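Local coordinates for PAC2 family protein (Mycobacterium tuberculosis, PDB 2WAM) that is of unknown function but belongs to the PAC2 family and represents a duplicated gene family of Actinobacteria, at residues P56-S61 with L133-D138; A99-D104 with L145-L150; T194-N199 with A219-E224. One frame throughout, in Å; residues are numbered along the deposited sequence.

Interaction 1: residues P56-S61 with L133-D138; sequences PQLSSS and LYALRD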
loop_
_atom_site.group_PDB
_atom_site.type_symbol
_atom_site.label_atom_id
_atom_site.label_comp_id
_atom_site.label_asym_id
_atom_site.label_seq_id
_atom_site.Cartn_x
_atom_site.Cartn_y
_atom_site.Cartn_z
ATOM N N PRO A 56 -1.786 -27.540 -7.304
ATOM C CA PRO A 56 -2.045 -28.976 -7.444
ATOM C C PRO A 56 -1.708 -29.700 -6.145
ATOM O O PRO A 56 -1.157 -29.091 -5.225
ATOM C CB PRO A 56 -1.045 -29.411 -8.530
ATOM C CG PRO A 56 -0.539 -28.147 -9.162
ATOM C CD PRO A 56 -0.615 -27.112 -8.088
ATOM N N GLN A 57 -2.037 -30.985 -6.072
ATOM C CA GLN A 57 -1.573 -31.825 -4.979
ATOM C C GLN A 57 -0.063 -31.975 -5.127
ATOM O O GLN A 57 0.426 -32.270 -6.221
ATOM C CB GLN A 57 -2.254 -33.195 -5.049
ATOM C CG GLN A 57 -1.801 -34.176 -3.976
ATOM C CD GLN A 57 -2.071 -33.654 -2.580
ATOM O OE1 GLN A 57 -1.284 -33.871 -1.656
ATOM N NE2 GLN A 57 -3.186 -32.947 -2.422
ATOM N N LEU A 58 0.684 -31.760 -4.046
ATOM C CA LEU A 58 2.145 -31.843 -4.129
ATOM C C LEU A 58 2.750 -32.959 -3.287
ATOM O O LEU A 58 3.969 -33.108 -3.210
ATOM C CB LEU A 58 2.778 -30.513 -3.758
ATOM C CG LEU A 58 2.461 -29.412 -4.766
ATOM C CD1 LEU A 58 2.923 -28.054 -4.259
ATOM C CD2 LEU A 58 3.098 -29.754 -6.093
ATOM N N SER A 59 1.891 -33.757 -2.673
ATOM C CA SER A 59 2.350 -34.827 -1.810
ATOM C C SER A 59 2.499 -36.126 -2.593
ATOM O O SER A 59 1.731 -36.397 -3.520
ATOM C CB SER A 59 1.384 -35.007 -0.647
ATOM O OG SER A 59 2.074 -35.483 0.490
ATOM N N SER A 60 3.505 -36.918 -2.229
ATOM C CA SER A 60 3.757 -38.184 -2.908
ATOM C C SER A 60 2.744 -39.213 -2.445
ATOM O O SER A 60 2.050 -39.015 -1.443
ATOM C CB SER A 60 5.172 -38.702 -2.626
ATOM O OG SER A 60 6.166 -37.753 -2.968
ATOM N N SER A 61 2.674 -40.314 -3.183
ATOM C CA SER A 61 1.815 -41.435 -2.833
ATOM C C SER A 61 1.990 -41.852 -1.375
ATOM O O SER A 61 1.110 -42.498 -0.815
ATOM C CB SER A 61 2.100 -42.623 -3.752
ATOM O OG SER A 61 1.199 -43.686 -3.496
ATOM N N LEU A 133 7.458 -20.025 -10.150
ATOM C CA LEU A 133 7.468 -21.270 -9.398
ATOM C C LEU A 133 6.501 -22.242 -10.061
ATOM O O LEU A 133 5.298 -21.983 -10.095
ATOM C CB LEU A 133 7.062 -21.027 -7.940
ATOM C CG LEU A 133 7.041 -22.271 -7.043
ATOM C CD1 LEU A 133 8.391 -22.947 -7.027
ATOM C CD2 LEU A 133 6.627 -21.914 -5.652
ATOM N N TYR A 134 7.029 -23.346 -10.587
ATOM C CA TYR A 134 6.216 -24.389 -11.237
ATOM C C TYR A 134 6.019 -25.661 -10.406
ATOM O O TYR A 134 6.875 -26.033 -9.606
ATOM C CB TYR A 134 6.851 -24.813 -12.562
ATOM C CG TYR A 134 6.994 -23.703 -13.567
ATOM C CD1 TYR A 134 8.200 -23.038 -13.723
ATOM C CD2 TYR A 134 5.924 -23.324 -14.366
ATOM C CE1 TYR A 134 8.342 -22.022 -14.643
ATOM C CE2 TYR A 134 6.056 -22.314 -15.286
ATOM C CZ TYR A 134 7.274 -21.667 -15.425
ATOM O OH TYR A 134 7.411 -20.652 -16.343
ATOM N N ALA A 135 4.885 -26.325 -10.619
ATOM C CA ALA A 135 4.666 -27.697 -10.151
ATOM C C ALA A 135 4.773 -28.640 -11.339
ATOM O O ALA A 135 4.126 -28.435 -12.352
ATOM C CB ALA A 135 3.311 -27.841 -9.501
ATOM N N LEU A 136 5.599 -29.666 -11.208
ATOM C CA LEU A 136 5.774 -30.660 -12.253
ATOM C C LEU A 136 5.506 -32.063 -11.699
ATOM O O LEU A 136 5.371 -32.249 -10.491
ATOM C CB LEU A 136 7.199 -30.600 -12.824
ATOM C CG LEU A 136 7.669 -29.341 -13.562
ATOM C CD1 LEU A 136 7.985 -28.239 -12.578
ATOM C CD2 LEU A 136 8.912 -29.634 -14.415
ATOM N N ARG A 137 5.434 -33.048 -12.590
ATOM C CA ARG A 137 5.384 -34.446 -12.185
ATOM C C ARG A 137 6.394 -35.234 -12.992
ATOM O O ARG A 137 6.499 -35.056 -14.203
ATOM C CB ARG A 137 3.989 -35.041 -12.374
ATOM C CG ARG A 137 2.863 -34.144 -11.907
ATOM C CD ARG A 137 1.523 -34.798 -12.137
ATOM N NE ARG A 137 1.138 -35.599 -10.984
ATOM C CZ ARG A 137 0.448 -36.728 -11.060
ATOM N NH1 ARG A 137 0.081 -37.205 -12.244
ATOM N NH2 ARG A 137 0.142 -37.384 -9.951
ATOM N N ASP A 138 7.144 -36.099 -12.318
ATOM C CA ASP A 138 8.129 -36.932 -12.995
ATOM C C ASP A 138 7.466 -38.118 -13.705
ATOM O O ASP A 138 6.241 -38.235 -13.721
ATOM C CB ASP A 138 9.212 -37.402 -12.022
ATOM C CG ASP A 138 8.732 -38.492 -11.088
ATOM O OD1 ASP A 138 9.559 -38.953 -10.273
ATOM O OD2 ASP A 138 7.542 -38.887 -11.168
#

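Interaction 2: residues A99-D104 with L145-L150; sequences ASFAID and LLLAGL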
loop_
_atom_site.group_PDB
_atom_site.type_symbol
_atom_site.label_atom_id
_atom_site.label_comp_id
_atom_site.label_asym_id
_atom_site.label_seq_id
_atom_site.Cartn_x
_atom_site.Cartn_y
_atom_site.Cartn_z
ATOM N N ALA A 99 3.232 -19.992 -8.992
ATOM C CA ALA A 99 3.369 -18.565 -8.692
ATOM C C ALA A 99 4.213 -17.816 -9.735
ATOM O O ALA A 99 5.299 -18.268 -10.113
ATOM C CB ALA A 99 3.951 -18.373 -7.291
ATOM N N SER A 100 3.701 -16.682 -10.208
ATOM C CA SER A 100 4.485 -15.792 -11.067
ATOM C C SER A 100 5.081 -14.722 -10.191
ATOM O O SER A 100 4.349 -13.982 -9.533
ATOM C CB SER A 100 3.619 -15.083 -12.116
ATOM O OG SER A 100 2.680 -15.963 -12.685
ATOM N N PHE A 101 6.403 -14.614 -10.193
ATOM C CA PHE A 101 7.027 -13.523 -9.466
ATOM C C PHE A 101 6.996 -12.234 -10.284
ATOM O O PHE A 101 6.896 -12.255 -11.514
ATOM C CB PHE A 101 8.420 -13.907 -8.996
ATOM C CG PHE A 101 8.408 -14.945 -7.909
ATOM C CD1 PHE A 101 8.316 -16.295 -8.218
ATOM C CD2 PHE A 101 8.466 -14.574 -6.580
ATOM C CE1 PHE A 101 8.292 -17.251 -7.215
ATOM C CE2 PHE A 101 8.446 -15.524 -5.570
ATOM C CZ PHE A 101 8.355 -16.860 -5.887
ATOM N N ALA A 102 7.030 -11.115 -9.577
ATOM C CA ALA A 102 6.976 -9.803 -10.189
ATOM C C ALA A 102 8.345 -9.437 -10.771
ATOM O O ALA A 102 9.053 -8.563 -10.255
ATOM C CB ALA A 102 6.526 -8.768 -9.145
ATOM N N ILE A 103 8.724 -10.122 -11.842
ATOM C CA ILE A 103 10.018 -9.881 -12.463
ATOM C C ILE A 103 10.134 -8.403 -12.872
ATOM O O ILE A 103 11.199 -7.802 -12.727
ATOM C CB ILE A 103 10.271 -10.868 -13.642
ATOM C CG1 ILE A 103 11.697 -10.746 -14.197
ATOM C CG2 ILE A 103 9.255 -10.655 -14.739
ATOM C CD1 ILE A 103 12.794 -10.750 -13.139
ATOM N N ASP A 104 9.035 -7.804 -13.336
ATOM C CA ASP A 104 9.037 -6.382 -13.669
ATOM C C ASP A 104 9.449 -5.461 -12.505
ATOM O O ASP A 104 9.976 -4.365 -12.727
ATOM C CB ASP A 104 7.695 -5.940 -14.239
ATOM C CG ASP A 104 7.755 -4.548 -14.889
ATOM O OD1 ASP A 104 8.578 -4.348 -15.811
ATOM O OD2 ASP A 104 6.969 -3.655 -14.487
ATOM N N LEU A 145 8.565 -29.284 -7.227
ATOM C CA LEU A 145 8.537 -27.866 -7.572
ATOM C C LEU A 145 9.805 -27.423 -8.308
ATOM O O LEU A 145 10.908 -27.940 -8.072
ATOM C CB LEU A 145 8.322 -27.017 -6.318
ATOM C CG LEU A 145 6.981 -27.212 -5.611
ATOM C CD1 LEU A 145 6.915 -26.413 -4.316
ATOM C CD2 LEU A 145 5.847 -26.826 -6.547
ATOM N N LEU A 146 9.631 -26.467 -9.210
ATOM C CA LEU A 146 10.748 -25.886 -9.942
ATOM C C LEU A 146 10.632 -24.384 -9.872
ATOM O O LEU A 146 9.641 -23.831 -10.310
ATOM C CB LEU A 146 10.734 -26.309 -11.417
ATOM C CG LEU A 146 11.763 -25.585 -12.306
ATOM C CD1 LEU A 146 13.202 -25.875 -11.871
ATOM C CD2 LEU A 146 11.593 -25.925 -13.778
ATOM N N LEU A 147 11.643 -23.735 -9.307
ATOM C CA LEU A 147 11.770 -22.280 -9.337
ATOM C C LEU A 147 12.771 -21.887 -10.428
ATOM O O LEU A 147 13.943 -22.257 -10.347
ATOM C CB LEU A 147 12.255 -21.761 -7.979
ATOM C CG LEU A 147 12.552 -20.259 -7.896
ATOM C CD1 LEU A 147 11.267 -19.435 -7.985
ATOM C CD2 LEU A 147 13.318 -19.945 -6.641
ATOM N N ALA A 148 12.321 -21.144 -11.443
ATOM C CA ALA A 148 13.184 -20.839 -12.596
ATOM C C ALA A 148 12.919 -19.485 -13.223
ATOM O O ALA A 148 11.876 -18.872 -12.991
ATOM C CB ALA A 148 13.092 -21.948 -13.663
ATOM N N GLY A 149 13.884 -19.022 -14.012
ATOM C CA GLY A 149 13.841 -17.700 -14.616
ATOM C C GLY A 149 15.101 -16.899 -14.335
ATOM O O GLY A 149 16.149 -17.467 -14.017
ATOM N N LEU A 150 15.002 -15.576 -14.443
ATOM C CA LEU A 150 16.144 -14.687 -14.205
ATOM C C LEU A 150 16.422 -14.500 -12.723
ATOM O O LEU A 150 15.503 -14.292 -11.943
ATOM C CB LEU A 150 15.895 -13.304 -14.815
ATOM C CG LEU A 150 15.512 -13.277 -16.289
ATOM C CD1 LEU A 150 15.735 -11.906 -16.877
ATOM C CD2 LEU A 150 16.328 -14.292 -17.043
#

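Interaction 3: residues T194-N199 with A219-E224; sequences TAHSNN and ASNLLE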
loop_
_atom_site.group_PDB
_atom_site.type_symbol
_atom_site.label_atom_id
_atom_site.label_comp_id
_atom_site.label_asym_id
_atom_site.label_seq_id
_atom_site.Cartn_x
_atom_site.Cartn_y
_atom_site.Cartn_z
ATOM N N THR A 194 30.937 -29.682 -8.216
ATOM C CA THR A 194 31.144 -29.440 -6.789
ATOM C C THR A 194 29.826 -29.355 -6.001
ATOM O O THR A 194 29.010 -28.456 -6.196
ATOM C CB THR A 194 32.098 -28.244 -6.481
ATOM O OG1 THR A 194 31.396 -27.004 -6.554
ATOM C CG2 THR A 194 33.252 -28.221 -7.437
ATOM N N ALA A 195 29.646 -30.322 -5.109
ATOM C CA ALA A 195 28.436 -30.468 -4.324
ATOM C C ALA A 195 28.522 -29.687 -3.025
ATOM O O ALA A 195 29.589 -29.571 -2.430
ATOM C CB ALA A 195 28.209 -31.937 -4.025
ATOM N N HIS A 196 27.389 -29.149 -2.590
ATOM C CA HIS A 196 27.280 -28.562 -1.259
ATOM C C HIS A 196 25.951 -28.939 -0.607
ATOM O O HIS A 196 24.946 -29.162 -1.288
ATOM C CB HIS A 196 27.504 -27.036 -1.263
ATOM C CG HIS A 196 27.001 -26.345 -2.489
ATOM N ND1 HIS A 196 25.917 -25.495 -2.470
ATOM C CD2 HIS A 196 27.441 -26.367 -3.771
ATOM C CE1 HIS A 196 25.710 -25.024 -3.685
ATOM N NE2 HIS A 196 26.617 -25.541 -4.495
ATOM N N SER A 197 25.954 -29.031 0.716
ATOM C CA SER A 197 24.743 -29.404 1.429
ATOM C C SER A 197 24.918 -29.123 2.900
ATOM O O SER A 197 26.043 -28.991 3.374
ATOM C CB SER A 197 24.437 -30.885 1.221
ATOM O OG SER A 197 23.345 -31.294 2.017
ATOM N N ASN A 198 23.809 -29.014 3.622
ATOM C CA ASN A 198 23.893 -28.920 5.071
ATOM C C ASN A 198 23.649 -30.285 5.686
ATOM O O ASN A 198 23.430 -30.414 6.886
ATOM C CB ASN A 198 22.958 -27.845 5.651
ATOM C CG ASN A 198 21.496 -28.204 5.525
ATOM O OD1 ASN A 198 21.103 -28.973 4.655
ATOM N ND2 ASN A 198 20.679 -27.627 6.384
ATOM N N ASN A 199 23.693 -31.306 4.838
ATOM C CA ASN A 199 23.667 -32.690 5.289
ATOM C C ASN A 199 24.660 -33.551 4.509
ATOM O O ASN A 199 24.420 -33.895 3.355
ATOM C CB ASN A 199 22.263 -33.270 5.180
ATOM C CG ASN A 199 22.234 -34.763 5.416
ATOM O OD1 ASN A 199 23.246 -35.366 5.778
ATOM N ND2 ASN A 199 21.072 -35.371 5.208
ATOM N N ALA A 219 21.556 -15.091 -5.699
ATOM C CA ALA A 219 20.225 -15.320 -5.152
ATOM C C ALA A 219 19.997 -16.791 -4.815
ATOM O O ALA A 219 19.437 -17.110 -3.767
ATOM C CB ALA A 219 19.151 -14.807 -6.100
ATOM N N SER A 220 20.437 -17.681 -5.701
ATOM C CA SER A 220 20.329 -19.123 -5.458
ATOM C C SER A 220 21.137 -19.551 -4.242
ATOM O O SER A 220 20.640 -20.272 -3.387
ATOM C CB SER A 220 20.766 -19.940 -6.681
ATOM O OG SER A 220 19.659 -20.294 -7.493
ATOM N N ASN A 221 22.383 -19.102 -4.157
ATOM C CA ASN A 221 23.201 -19.460 -3.009
ATOM C C ASN A 221 22.652 -18.891 -1.714
ATOM O O ASN A 221 22.597 -19.579 -0.693
ATOM C CB ASN A 221 24.644 -19.004 -3.197
ATOM C CG ASN A 221 25.407 -19.871 -4.171
ATOM O OD1 ASN A 221 25.013 -21.012 -4.461
ATOM N ND2 ASN A 221 26.514 -19.331 -4.691
ATOM N N LEU A 222 22.260 -17.623 -1.750
ATOM C CA LEU A 222 21.722 -16.990 -0.559
ATOM C C LEU A 222 20.413 -17.667 -0.155
ATOM O O LEU A 222 20.130 -17.797 1.032
ATOM C CB LEU A 222 21.537 -15.488 -0.757
ATOM C CG LEU A 222 21.310 -14.674 0.518
ATOM C CD1 LEU A 222 22.473 -14.841 1.492
ATOM C CD2 LEU A 222 21.101 -13.206 0.190
ATOM N N LEU A 223 19.639 -18.129 -1.138
ATOM C CA LEU A 223 18.398 -18.840 -0.844
ATOM C C LEU A 223 18.709 -20.119 -0.091
ATOM O O LEU A 223 18.100 -20.423 0.935
ATOM C CB LEU A 223 17.643 -19.178 -2.122
ATOM C CG LEU A 223 16.452 -20.134 -1.959
ATOM C CD1 LEU A 223 15.343 -19.512 -1.104
ATOM C CD2 LEU A 223 15.928 -20.527 -3.332
ATOM N N GLU A 224 19.673 -20.864 -0.617
ATOM C CA GLU A 224 20.143 -22.082 0.019
ATOM C C GLU A 224 20.622 -21.810 1.457
ATOM O O GLU A 224 20.198 -22.481 2.404
ATOM C CB GLU A 224 21.231 -22.710 -0.844
ATOM C CG GLU A 224 22.064 -23.765 -0.178
ATOM C CD GLU A 224 22.896 -24.533 -1.187
ATOM O OE1 GLU A 224 22.372 -24.825 -2.290
ATOM O OE2 GLU A 224 24.067 -24.842 -0.877
#

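Interaction 1: residues P56-S61 with L133-D138
Pro56 and Leu58 come down on Ala135, where the loop between strands 49-51 and 67-73 lies against one face of the large mixed sheet. Strand 131-137 runs inside that sheet, paired antiparallel with 94-101 and 143-148, and it is held by the usual backbone bonds, such as those of Ala135 with Glu96 and Leu136 with Phe144. Against the loop the strand offers just the methyl group of Ala135, while Leu136 points to the other face and packs on Leu89 of helix 81-92.

The contact itself is purely apolar. CB of Ala135 is met by two carbons of the loop, from directions nearly at right angles to each other. From one comes the pyrrolidine ring, with CG of Pro56 3.9 Å from CB of Ala135. From the other comes Leu58, whose CG lies beside its own backbone N (chi1 -66°), a torsion that carries one branch of the isobutyl group to the alanine methyl. The same leucine also touches Pro143, Leu145, Leu170 and Pro66, so it links the loop to more of the sheet than this one strand.

The loop also has polar contacts of its own: Ser59 N reaches back to Gln57 OE1 at 3.3 Å in a weak bond, and Ser59 OG is bonded to the carbonyl of Arg64. Of the two Leu58 methyls, CD2 is the one that meets the Ala135 methyl, with 3.9 Å between Leu58 CD2 and Ala135 CB.

Interaction 2: residues A99-D104 with L145-L150
Phe101 and Leu147 meet at about a right angle, each reaching past the strand that separates them. Strands 94-101 and 143-148 are not neighbours; 131-137 runs between them, and its Leu133 is also touched by the phenylalanine. One ring carbon and one methyl make the contact, with Phe101 CE1 3.8 Å from Leu147 CD1, and the methyl comes to the ring obliquely. Different first torsions bring the two groups together. The ring of Phe101 stands beside its own backbone N (chi1 -70°), whereas CG of Leu147 is turned anti to N (chi1 175°), which extends the leucine's CD1 branch toward the ring. Helix 156-169 covers both: Val163 touches the phenylalanine and the leucine, and Phe159 meets the Phe101 ring edge-to-face.

Further along, a second pair meets at longer range. After Phe101 the chain makes an inverse gamma turn centred on Ala102, with a weak bond from Ile103 N to Phe101 O, and then enters a short, weakly bonded helical turn. On the other segment the chain turns a corner at Gly149. Beyond these bends Ile103 points its CD1 methyl at the start of the Leu150 side chain, leaving 4.4 Å between Ile103 CD1 and Leu150 CB.

Next in the chain, Asp104 takes backbone N-H groups of Glu157 and Arg158 of the second subunit, at the start of that subunit's helix 156-169. Within its own chain, side chains of next-but-one strands meeting beneath a covering helix are typical of the hydrophobic layer between sheet and helix in an alpha/beta fold.

Interaction 3: residues T194-N199 with A219-E224
The imidazole of His196 and the carboxylate of Glu224 meet at the ring's edge. Glu224 OE2 lies only 7° out of the ring plane and accepts the hydrogen bond from His196 ND1, 2.5 Å away, with an angle of 155° at the hydrogen. The nitrogen comes to the syn side of that oxygen, and ring and carboxylate planes are turned 38° apart. A third flat group, the amide of Asn221, is less involved: its OD1 stands obliquely to the ring, with 4.1 Å between Asn221 OD1 and His196 CE1. At the other ring nitrogen, NE2 has a weak bond to Thr238 on the neighbouring strand.

This His-carboxylate pair ties strand 193-197, the outermost on its side of the mixed sheet within the chain, to the first turns of helix 219-229. The glutamate reaches the ring because CG is anti to its backbone N and the chain stays extended beyond CG, while Val234 packs against it. The third subunit, another copy of the protein, packs against the pair: its His122 lies on His196 and its Phe123 on both Asn221 and Glu224, while Ser197 makes backbone bonds to it.

Where the strand ends, Ser197 OG accepts from Asn199 N at 2.8 Å, an ST turn. That same hydroxyl is bonded to the carbonyl of Val234, and Asn198 holds the start of the neighbouring strand 234-242 and the residues before it, through OD1 to Val234 N and ND2 to His232 O.

All three contacts involve the same mixed sheet, but at different places. Interactions 1 and 2 sit on adjoining strands, with 131-137 of interaction 1 between the 94-101 and 143-148 of interaction 2, and touch directly: Tyr134 N is 2.7 Å from Leu146 O and Leu133 N 2.8 Å from Ala99 O, both probable backbone hydrogen bonds. Their own chemistry is apolar; interaction 1 is buried beneath a loop, interaction 2 only partly buried and running out toward the second subunit. Interaction 3, at the outermost strand 193-197, is also buried but polar, and a third subunit borders it. It meets interaction 2 through the methyls of Leu147 and Leu223, while interactions 1 and 3 stay about 9 Å apart at their nearest atoms.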